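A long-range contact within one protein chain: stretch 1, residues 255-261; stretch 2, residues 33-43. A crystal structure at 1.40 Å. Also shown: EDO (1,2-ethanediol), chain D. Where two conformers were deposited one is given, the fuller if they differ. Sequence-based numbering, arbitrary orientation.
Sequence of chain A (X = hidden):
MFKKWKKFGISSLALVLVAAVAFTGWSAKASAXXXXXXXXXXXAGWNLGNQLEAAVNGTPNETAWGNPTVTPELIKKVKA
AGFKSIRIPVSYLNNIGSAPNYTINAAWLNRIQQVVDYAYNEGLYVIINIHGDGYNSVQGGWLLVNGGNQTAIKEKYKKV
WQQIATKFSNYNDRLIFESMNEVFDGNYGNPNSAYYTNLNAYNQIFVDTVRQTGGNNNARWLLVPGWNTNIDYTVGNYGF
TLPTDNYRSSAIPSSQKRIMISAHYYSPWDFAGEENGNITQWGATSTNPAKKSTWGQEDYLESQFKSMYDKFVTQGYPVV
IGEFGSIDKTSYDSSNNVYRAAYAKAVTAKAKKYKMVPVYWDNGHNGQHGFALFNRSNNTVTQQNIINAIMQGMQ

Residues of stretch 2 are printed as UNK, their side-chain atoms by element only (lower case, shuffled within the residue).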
ATOM      1  N   SER A 255       3.156   9.030  25.047  1.00 14.04           N
ATOM      2  CA  SER A 255       4.308   8.174  24.764  0.75 14.42           C
ATOM      3  C   SER A 255       4.059   7.250  23.575  1.00 13.88           C
ATOM      4  O   SER A 255       4.959   6.512  23.179  1.00 15.46           O
ATOM      5  CB  SER A 255       4.621   7.314  25.985  0.75 14.73           C
ATOM      6  OG  SER A 255       3.501   6.502  26.287  0.75 12.91           O
ATOM      7  N   GLN A 256       2.836   7.264  23.024  1.00 13.67           N
ATOM      8  CA  GLN A 256       2.499   6.384  21.884  1.00 13.92           C
ATOM      9  C   GLN A 256       2.295   7.167  20.626  1.00 12.07           C
ATOM     10  O   GLN A 256       2.096   8.385  20.661  1.00 12.72           O
ATOM     11  CB  GLN A 256       1.229   5.591  22.161  1.00 13.93           C
ATOM     12  CG  GLN A 256       1.407   4.546  23.260  1.00 15.52           C
ATOM     13  CD  GLN A 256       0.187   3.708  23.492  1.00 16.53           C
ATOM     14  OE1 GLN A 256      -0.762   3.714  22.709  1.00 19.58           O
ATOM     15  NE2 GLN A 256       0.178   2.999  24.624  1.00 22.03           N
ATOM     16  N   LYS A 257       2.425   6.455  19.495  1.00 11.44           N
ATOM     17  CA  LYS A 257       2.148   7.010  18.171  0.50 10.55           C
ATOM     18  C   LYS A 257       0.811   6.498  17.660  1.00  9.72           C
ATOM     19  O   LYS A 257       0.374   5.409  18.042  1.00 10.99           O
ATOM     20  CB  LYS A 257       3.230   6.592  17.169  0.50 10.39           C
ATOM     21  CG  LYS A 257       4.663   6.692  17.671  0.50 10.54           C
ATOM     22  CD  LYS A 257       5.029   8.097  18.052  0.50 10.54           C
ATOM     23  CE  LYS A 257       6.497   8.211  18.459  0.50 12.23           C
ATOM     24  NZ  LYS A 257       6.770   7.606  19.794  0.50 13.51           N
ATOM     25  N   ARG A 258       0.168   7.284  16.799  1.00  9.43           N
ATOM     26  CA  ARG A 258      -0.932   6.751  15.983  1.00  9.14           C
ATOM     27  C   ARG A 258      -0.633   7.008  14.506  1.00  8.71           C
ATOM     28  O   ARG A 258      -1.529   7.279  13.685  1.00  9.00           O
ATOM     29  CB  ARG A 258      -2.303   7.319  16.380  1.00  9.76           C
ATOM     30  CG  ARG A 258      -2.839   6.712  17.692  1.00 10.63           C
ATOM     31  CD  ARG A 258      -3.177   5.237  17.534  1.00 11.16           C
ATOM     32  NE  ARG A 258      -3.752   4.660  18.746  1.00 12.15           N
ATOM     33  CZ  ARG A 258      -3.026   4.267  19.797  1.00 13.42           C
ATOM     34  NH1 ARG A 258      -1.695   4.322  19.815  1.00 13.46           N
ATOM     35  NH2 ARG A 258      -3.649   3.806  20.865  1.00 15.74           N
ATOM     36  N   ILE A 259       0.661   6.905  14.191  1.00  8.20           N
ATOM     37  CA  ILE A 259       1.140   6.992  12.815  0.50  8.78           C
ATOM     38  C   ILE A 259       1.945   5.741  12.516  1.00  8.17           C
ATOM     39  O   ILE A 259       2.684   5.252  13.365  1.00  9.09           O
ATOM     40  CB  ILE A 259       1.965   8.266  12.574  0.50  8.98           C
ATOM     41  CG1 ILE A 259       1.076   9.495  12.763  0.50 10.19           C
ATOM     42  CG2 ILE A 259       2.588   8.259  11.164  0.50  9.89           C
ATOM     43  CD1 ILE A 259       1.829  10.771  12.779  0.50 13.17           C
ATOM     44  N   MET A 260       1.733   5.195  11.319  1.00  8.44           N
ATOM     45  CA  MET A 260       2.452   4.022  10.811  1.00  9.10           C
ATOM     46  C   MET A 260       3.233   4.464   9.575  1.00  7.78           C
ATOM     47  O   MET A 260       2.840   5.430   8.914  1.00  7.29           O
ATOM     48  CB  MET A 260       1.481   2.937  10.345  1.00 10.77           C
ATOM     49  CG  MET A 260       0.385   2.579  11.290  1.00 13.18           C
ATOM     50  SD  MET A 260      -0.754   1.412  10.530  1.00 16.40           S
ATOM     51  CE  MET A 260      -1.478   0.609  11.990  1.00 16.20           C
ATOM     52  N   ILE A 261       4.291   3.725   9.236  1.00  7.28           N
ATOM     53  CA  ILE A 261       5.154   4.062   8.105  1.00  7.28           C
ATOM     54  C   ILE A 261       5.027   3.005   7.013  1.00  6.92           C
ATOM     55  O   ILE A 261       5.080   1.811   7.280  1.00  7.10           O
ATOM     56  CB  ILE A 261       6.629   4.164   8.530  1.00  7.48           C
ATOM     57  CG1 ILE A 261       6.803   5.085   9.752  1.00  9.06           C
ATOM     58  CG2 ILE A 261       7.500   4.676   7.393  1.00  8.70           C
ATOM     59  CD1 ILE A 261       6.276   6.517   9.568  1.00  9.72           C
ATOM     60  N   UNK A  33      -5.915  -0.326  20.040  1.00 21.81           N
ATOM     61  CA  UNK A  33      -4.685  -1.165  19.986  1.00 20.83           C
ATOM     62  C   UNK A  33      -3.498  -0.256  19.949  1.00 20.60           C
ATOM     63  O   UNK A  33      -3.515   0.756  19.227  1.00 21.79           O
ATOM     64  c   UNK A  33      -4.685  -2.049  18.728  1.00 20.72           C
ATOM     65  N   UNK A  34      -2.459  -0.603  20.701  1.00 19.38           N
ATOM     66  CA  UNK A  34      -1.200   0.121  20.644  1.00 19.23           C
ATOM     67  C   UNK A  34      -0.369  -0.383  19.456  1.00 18.37           C
ATOM     68  O   UNK A  34      -0.816  -1.275  18.717  1.00 16.75           O
ATOM     69  c   UNK A  34      -0.450   0.066  21.996  1.00 19.62           C
ATOM     70  c   UNK A  34       0.132  -1.298  22.333  1.00 19.27           C
ATOM     71  o   UNK A  34       0.477  -1.482  23.535  1.00 21.99           O
ATOM     72  o   UNK A  34       0.258  -2.192  21.460  1.00 20.19           O
ATOM     73  N   UNK A  35       0.835   0.160  19.288  1.00 18.26           N
ATOM     74  CA  UNK A  35       1.648  -0.092  18.089  1.00 18.47           C
ATOM     75  C   UNK A  35       2.022  -1.554  17.901  1.00 18.57           C
ATOM     76  O   UNK A  35       2.135  -2.031  16.771  1.00 19.74           O
ATOM     77  c   UNK A  35       2.918   0.772  18.105  1.00 18.59           C
ATOM     78  N   UNK A  36       2.188  -2.287  18.993  1.00 18.88           N
ATOM     79  CA  UNK A  36       2.567  -3.687  18.893  1.00 19.35           C
ATOM     80  C   UNK A  36       1.338  -4.545  18.628  1.00 18.08           C
ATOM     81  O   UNK A  36       1.354  -5.467  17.790  1.00 18.49           O
ATOM     82  o   UNK A  36       4.516  -3.521  20.301  1.00 25.06           O
ATOM     83  c   UNK A  36       3.250  -4.152  20.171  1.00 19.87           C
ATOM     84  N   UNK A  37       0.253  -4.217  19.314  1.00 17.36           N
ATOM     85  CA  UNK A  37      -0.970  -4.995  19.202  1.00 16.66           C
ATOM     86  C   UNK A  37      -1.589  -4.856  17.804  1.00 15.56           C
ATOM     87  O   UNK A  37      -2.157  -5.818  17.269  1.00 15.19           O
ATOM     88  n   UNK A  37      -4.138  -7.578  20.257  1.00 26.90           N
ATOM     89  o   UNK A  37      -2.083  -7.235  21.131  1.00 28.26           O
ATOM     90  c   UNK A  37      -3.114  -6.795  20.588  1.00 25.66           C
ATOM     91  c   UNK A  37      -3.276  -5.317  20.260  1.00 21.33           C
ATOM     92  c   UNK A  37      -1.987  -4.541  20.248  1.00 17.57           C
ATOM     93  N   UNK A  38      -1.508  -3.664  17.214  1.00 14.45           N
ATOM     94  CA  UNK A  38      -2.180  -3.467  15.910  1.00 13.63           C
ATOM     95  C   UNK A  38      -1.518  -4.353  14.841  1.00 12.43           C
ATOM     96  O   UNK A  38      -2.189  -4.960  14.015  1.00 11.54           O
ATOM     97  c   UNK A  38      -3.898  -0.590  14.063  1.00 20.29           C
ATOM     98  c   UNK A  38      -0.848  -1.418  15.253  1.00 14.89           C
ATOM     99  c   UNK A  38      -3.153  -1.873  14.239  1.00 16.23           C
ATOM    100  c   UNK A  38      -2.247  -1.994  15.489  1.00 14.01           C
ATOM    101  N   UNK A  39      -0.195  -4.454  14.871  1.00 11.79           N
ATOM    102  CA  UNK A  39       0.504  -5.291  13.909  1.00 12.05           C
ATOM    103  C   UNK A  39       0.039  -6.741  14.015  1.00 12.85           C
ATOM    104  O   UNK A  39      -0.264  -7.394  13.003  1.00 12.48           O
ATOM    105  c   UNK A  39       2.484  -3.750  13.660  1.00 14.90           C
ATOM    106  c   UNK A  39       2.743  -6.243  13.290  1.00 13.61           C
ATOM    107  c   UNK A  39       2.027  -5.161  14.071  1.00 12.81           C
ATOM    108  N   UNK A  40      -0.037  -7.259  15.240  1.00 13.60           N
ATOM    109  CA  UNK A  40      -0.545  -8.594  15.456  1.00 14.60           C
ATOM    110  C   UNK A  40      -1.948  -8.803  14.870  1.00 13.88           C
ATOM    111  O   UNK A  40      -2.203  -9.800  14.173  1.00 14.58           O
ATOM    112  c   UNK A  40      -0.530  -8.899  16.956  0.50 14.85           C
ATOM    113  o   UNK A  40       0.786  -8.727  17.451  0.50 17.85           O
ATOM    114  N   UNK A  41      -2.846  -7.866  15.155  1.00 12.55           N
ATOM    115  CA  UNK A  41      -4.220  -7.986  14.718  1.00 12.82           C
ATOM    116  C   UNK A  41      -4.368  -7.892  13.203  1.00 11.74           C
ATOM    117  O   UNK A  41      -5.275  -8.486  12.641  1.00 12.40           O
ATOM    118  c   UNK A  41      -6.226  -6.284  17.562  1.00 20.85           C
ATOM    119  o   UNK A  41      -6.913  -5.517  16.854  1.00 23.23           O
ATOM    120  c   UNK A  41      -5.219  -7.192  16.904  1.00 16.54           C
ATOM    121  c   UNK A  41      -5.102  -6.964  15.407  1.00 13.87           C
ATOM    122  o   UNK A  41      -6.340  -6.332  18.809  1.00 23.84           O
ATOM    123  N   UNK A  42      -3.495  -7.129  12.558  1.00 10.62           N
ATOM    124  CA  UNK A  42      -3.581  -6.944  11.103  1.00 10.01           C
ATOM    125  C   UNK A  42      -3.156  -8.186  10.309  1.00  9.22           C
ATOM    126  O   UNK A  42      -3.500  -8.317   9.135  1.00  9.70           O
ATOM    127  c   UNK A  42      -3.422  -4.417  11.073  1.00  9.55           C
ATOM    128  c   UNK A  42      -2.814  -2.935   8.797  1.00 12.27           C
ATOM    129  s   UNK A  42      -2.486  -2.962  10.572  1.00 10.44           S
ATOM    130  c   UNK A  42      -2.742  -5.732  10.676  1.00  9.50           C
ATOM    131  N   UNK A  43      -2.355  -9.068  10.913  1.00  9.45           N
ATOM    132  CA  UNK A  43      -1.977 -10.306  10.263  1.00  9.48           C
ATOM    133  C   UNK A  43      -1.316 -10.060   8.924  1.00  9.15           C
ATOM    134  O   UNK A  43      -0.453  -9.185   8.787  1.00 10.18           O
TER
HETATM  135  C1  EDO D1397      -6.985   5.636  22.012  1.00 26.20           C
HETATM  136  O1  EDO D1397      -7.799   6.038  20.900  1.00 25.29           O
HETATM  137  C2  EDO D1397      -7.326   4.183  22.351  1.00 26.01           C
HETATM  138  O2  EDO D1397      -6.664   3.290  21.429  1.00 25.47           O

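Position 33 carries a single side-chain carbon, which points away from stretch 1; its backbone O lies over one face of the Arg-258 guanidinium, 3.5 Å from Arg-258 NH2, at an angle too poor for a hydrogen bond. One carbon means Ala-33, which meets the arginine through its backbone. Position 34 has two carbons, the second bearing two oxygens, and its CB lies 3.7 Å from Gln-256 OE1. This is Asp-34, the N-cap of a helix: its OD2 accepts from the backbone N of position 37 at 3.0 Å and, weakly, from the N of position 36 at 3.1 Å. A short carboxylate suits the cap because it can reach forward to amides of the first turn that have no helical partner.

Position 35, again one carbon, is Ala-35, directed sideways and making no close contact. At 36 one carbon is followed by one oxygen, out of reach of stretch 1: Ser-36, exposed near the helix start. Position 37 has three carbons, the third carrying an oxygen and a nitrogen, and is also out of reach. The amide identifies Gln-37, suited to an exposed helical site.

Position 38 has four carbons, forked at the first, with one arm two carbons long; the tip of that arm lies 3.4 Å from Met-260 CE. It is Ile-38, an apolar side chain in a buried place. Position 39 has three carbons, the first carrying the other two, and turns sideways without close contact with stretch 1: Val-39. Position 40, a carbon then an oxygen, is Ser-40, exposed and distant. Position 41 has three carbons ending in two oxygens, out of reach of stretch 1: Glu-41, whose OE2 accepts from Gln-37 NE2 at 2.9 Å, one helical turn back.

Position 42 is an unbranched chain of two carbons, sulfur and carbon, its sulfur 4.0 Å from Met-260 CE. This is Met-42, flexible and apolar, pointing toward stretch 1. Position 43 has no side chain, is out of reach of stretch 1, and is Gly-43; its positive phi, 57°, just after the helix, favours glycine.

The contact is modest, burying 249 Å² in all, and no hydrogen bond crosses it. Ile-38 and Met-42, one turn apart, both present side chains to the methyl of Met-260. Nearer the helix start, Arg-258 NH1 donates to Gln-256 OE1 at 3.1 Å and to Lys-257 O at 2.9 Å, bonds within stretch 1 that hold the guanidinium beside Ala-33 and Asp-34.

Stretch 2, residues 33-43: ADASQIVSEMG
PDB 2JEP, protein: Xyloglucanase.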